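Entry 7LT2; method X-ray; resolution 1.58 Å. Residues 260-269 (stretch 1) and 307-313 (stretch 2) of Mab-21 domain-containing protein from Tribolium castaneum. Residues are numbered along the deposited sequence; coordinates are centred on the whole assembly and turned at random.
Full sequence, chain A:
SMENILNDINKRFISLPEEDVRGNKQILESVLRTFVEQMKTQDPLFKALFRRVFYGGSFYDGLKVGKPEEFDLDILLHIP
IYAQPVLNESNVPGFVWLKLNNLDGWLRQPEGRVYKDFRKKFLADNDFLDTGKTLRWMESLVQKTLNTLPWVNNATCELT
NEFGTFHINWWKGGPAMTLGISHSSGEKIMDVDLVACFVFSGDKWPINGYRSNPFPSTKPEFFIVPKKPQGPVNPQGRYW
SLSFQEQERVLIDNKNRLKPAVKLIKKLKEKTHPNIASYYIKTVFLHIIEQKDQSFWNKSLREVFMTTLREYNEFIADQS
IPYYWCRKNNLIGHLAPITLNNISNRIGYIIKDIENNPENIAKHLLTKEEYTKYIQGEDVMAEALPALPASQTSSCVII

Stretch 1 260-269: PAVKLIKKLK
Stretch 2 (307-313) TTLREYN

Ile-265 is the hub of this contact: it gives up more surface to the other stretch than any other residue, 85 of the 278 Å² buried in total, and it touches three residues of the partner helix. Its CA-to-CB bond points toward that helix, and chi1 of -67° (m) with chi2 of 176° (t) sends its two methyls to different neighbours. CG2 lies over one face of the Tyr-312 ring, 4.2 Å from the ring centroid and 26° off the ring normal, a CH-pi contact whose closest atom pair is Ile-265 CG2 to Tyr-312 CD2 at 3.9 Å. Ile-265 CD1 reaches the preceding turn, 3.8 Å from the backbone atom Leu-309 N and 4.3 Å from the side-chain atom Leu-309 CB. The CA-to-CB bond of Tyr-312 points toward stretch 1, and chi1 of 169° (t) with chi2 of 62° sets the ring.

The second apolar pair is leucine on leucine, Leu-268 CD2 to Leu-309 CD1 at 3.8 Å. Both side chains adopt the same rotamer, t then p: -178° and 61° for Leu-268, 177° and 62° for Leu-309. Leu-268 starts toward the partner, whereas Leu-309 leaves its helix sideways and only its end comes nearer.

The frame beneath these side chains is two helical segments, 260-269 and 307-313, each continuing beyond its stretch at both ends. Phi stays between -56° and -71° and psi between -31° and -45°, and i to i+4 hydrogen bonds such as Ile-265 N to Ala-261 O (3.1 Å) and Tyr-312 N to Thr-308 O (2.8 Å) hold the turns. The axes approach to 10.4 Å and cross at -52°, with N-to-C directions 52° apart. The register is set by Ile-265 CA to Leu-309 CA at 6.9 Å and Ala-261 CA to Thr-308 CA at 7.7 Å. On stretch 1, contacts fall at Ala-261, Ile-265, Leu-268 and Lys-269, the spacing that keeps one helical face against its partner; Thr-308, Leu-309 and Tyr-312 answer them.

Toward the N-terminal end of both stretches, Thr-308 (chi1 57°, p) points toward stretch 1 and places OG1 3.6 Å from Ile-265 CD1 and 4.3 Å from Ala-261 CB. These are packing contacts; the hydroxyl is hydrogen-bonded elsewhere in the structure.

At the other edge, Lys-269 begins toward stretch 2, its CG 4.3 Å from Tyr-312 OH, but its end leads away. Its chi angles run -180°, -94°, -71° and -175°. No hydrogen bond crosses between the stretches: the rule here is apolar packing, with Thr-308 OG1, Tyr-312 OH and Lys-269 NZ hydrogen-bonded elsewhere in the structure.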

# COMPACT_ATOMS: atom_id res chain seq x y z
N PRO A 260 -11.33 7.17 10.66
CA PRO A 260 -11.96 6.33 11.71
C PRO A 260 -13.06 5.44 11.17
O PRO A 260 -13.13 4.26 11.53
CB PRO A 260 -12.48 7.37 12.72
CG PRO A 260 -11.53 8.51 12.58
CD PRO A 260 -11.21 8.58 11.11
N ALA A 261 -13.91 5.96 10.28
CA ALA A 261 -15.00 5.15 9.73
C ALA A 261 -14.46 3.97 8.92
O ALA A 261 -14.99 2.86 9.01
CB ALA A 261 -15.92 6.01 8.88
N VAL A 262 -13.41 4.20 8.13
CA VAL A 262 -12.83 3.11 7.35
C VAL A 262 -12.31 2.02 8.28
O VAL A 262 -12.54 0.83 8.05
CB VAL A 262 -11.71 3.61 6.42
CG1 VAL A 262 -11.03 2.42 5.74
CG2 VAL A 262 -12.27 4.55 5.38
N LYS A 263 -11.61 2.42 9.34
CA LYS A 263 -10.98 1.45 10.22
C LYS A 263 -12.02 0.70 11.05
O LYS A 263 -11.84 -0.50 11.30
CB LYS A 263 -9.95 2.16 11.11
CG LYS A 263 -8.68 2.54 10.34
CD LYS A 263 -7.65 3.22 11.22
CE LYS A 263 -7.96 4.70 11.38
NZ LYS A 263 -6.85 5.42 12.07
N LEU A 264 -13.11 1.36 11.44
CA LEU A 264 -14.19 0.66 12.13
C LEU A 264 -14.78 -0.42 11.24
O LEU A 264 -15.05 -1.54 11.70
CB LEU A 264 -15.28 1.66 12.56
CG LEU A 264 -14.91 2.65 13.66
CD1 LEU A 264 -15.90 3.81 13.69
CD2 LEU A 264 -14.87 1.95 15.01
N ILE A 265 -15.00 -0.11 9.96
CA ILE A 265 -15.52 -1.11 9.04
C ILE A 265 -14.48 -2.21 8.79
O ILE A 265 -14.83 -3.40 8.74
CB ILE A 265 -15.98 -0.45 7.73
CG1 ILE A 265 -17.20 0.44 8.00
CG2 ILE A 265 -16.29 -1.50 6.66
CD1 ILE A 265 -17.69 1.21 6.79
N LYS A 266 -13.20 -1.84 8.66
CA LYS A 266 -12.17 -2.87 8.49
C LYS A 266 -12.08 -3.77 9.71
O LYS A 266 -11.83 -4.97 9.59
CB LYS A 266 -10.81 -2.22 8.20
CG LYS A 266 -10.67 -1.66 6.79
CD LYS A 266 -9.34 -0.93 6.60
CE LYS A 266 -8.16 -1.87 6.72
NZ LYS A 266 -6.86 -1.24 6.31
N LYS A 267 -12.28 -3.20 10.91
CA LYS A 267 -12.28 -4.02 12.12
C LYS A 267 -13.44 -5.01 12.09
O LYS A 267 -13.27 -6.19 12.44
CB LYS A 267 -12.37 -3.13 13.36
CG LYS A 267 -12.29 -3.87 14.70
CD LYS A 267 -10.90 -4.43 14.94
CE LYS A 267 -10.71 -4.89 16.38
NZ LYS A 267 -11.65 -5.99 16.73
N LEU A 268 -14.62 -4.55 11.66
CA LEU A 268 -15.76 -5.44 11.49
C LEU A 268 -15.46 -6.53 10.46
O LEU A 268 -15.82 -7.70 10.65
CB LEU A 268 -16.98 -4.63 11.07
CG LEU A 268 -18.31 -5.36 10.88
CD1 LEU A 268 -18.75 -6.01 12.19
CD2 LEU A 268 -19.38 -4.40 10.36
N LYS A 269 -14.79 -6.16 9.37
CA LYS A 269 -14.43 -7.12 8.34
C LYS A 269 -13.49 -8.19 8.89
O LYS A 269 -13.66 -9.38 8.61
CB LYS A 269 -13.80 -6.39 7.15
CG LYS A 269 -13.37 -7.29 5.99
CD LYS A 269 -11.90 -7.70 6.08
CE LYS A 269 -10.96 -6.53 5.81
NZ LYS A 269 -9.54 -6.96 5.78
N THR A 307 -23.77 5.34 7.80
CA THR A 307 -24.12 5.56 6.41
C THR A 307 -23.17 4.83 5.47
O THR A 307 -23.62 4.20 4.51
CB THR A 307 -24.15 7.05 6.11
OG1 THR A 307 -25.22 7.66 6.84
CG2 THR A 307 -24.37 7.29 4.62
N THR A 308 -21.86 4.90 5.74
CA THR A 308 -20.91 4.21 4.86
C THR A 308 -21.01 2.70 5.02
O THR A 308 -20.80 1.97 4.06
CB THR A 308 -19.47 4.69 5.11
OG1 THR A 308 -19.10 4.50 6.49
CG2 THR A 308 -19.32 6.16 4.73
N LEU A 309 -21.36 2.22 6.22
CA LEU A 309 -21.57 0.79 6.40
C LEU A 309 -22.74 0.29 5.57
O LEU A 309 -22.66 -0.77 4.94
CB LEU A 309 -21.79 0.46 7.88
CG LEU A 309 -22.10 -1.00 8.24
CD1 LEU A 309 -20.95 -1.94 7.86
CD2 LEU A 309 -22.42 -1.14 9.72
N ARG A 310 -23.84 1.06 5.54
CA ARG A 310 -24.98 0.70 4.70
C ARG A 310 -24.60 0.67 3.23
O ARG A 310 -25.01 -0.25 2.49
CB ARG A 310 -26.12 1.69 4.94
CG ARG A 310 -26.77 1.59 6.31
CD ARG A 310 -27.91 2.59 6.44
NE ARG A 310 -28.43 2.66 7.80
CZ ARG A 310 -29.37 1.86 8.28
NH1 ARG A 310 -29.92 0.91 7.54
NH2 ARG A 310 -29.77 2.01 9.54
N GLU A 311 -23.83 1.67 2.77
CA GLU A 311 -23.46 1.74 1.36
C GLU A 311 -22.46 0.64 1.00
O GLU A 311 -22.52 0.07 -0.09
CB GLU A 311 -22.92 3.14 1.02
CG GLU A 311 -23.92 4.03 0.29
CD GLU A 311 -24.26 3.50 -1.08
OE1 GLU A 311 -23.37 3.55 -1.97
OE2 GLU A 311 -25.41 3.04 -1.27
N TYR A 312 -21.53 0.34 1.92
CA TYR A 312 -20.64 -0.80 1.76
C TYR A 312 -21.42 -2.10 1.57
O TYR A 312 -21.09 -2.92 0.70
CB TYR A 312 -19.70 -0.87 2.97
CG TYR A 312 -18.87 -2.13 3.12
CD1 TYR A 312 -17.94 -2.49 2.17
CD2 TYR A 312 -18.99 -2.92 4.26
CE1 TYR A 312 -17.17 -3.62 2.32
CE2 TYR A 312 -18.22 -4.05 4.42
CZ TYR A 312 -17.31 -4.40 3.45
OH TYR A 312 -16.54 -5.53 3.62
N ASN A 313 -22.48 -2.29 2.37
CA ASN A 313 -23.31 -3.48 2.21
C ASN A 313 -23.98 -3.53 0.84
O ASN A 313 -24.14 -4.61 0.27
CB ASN A 313 -24.36 -3.54 3.31
CG ASN A 313 -24.94 -4.93 3.48
OD1 ASN A 313 -24.32 -5.92 3.10
ND2 ASN A 313 -26.14 -5.01 4.04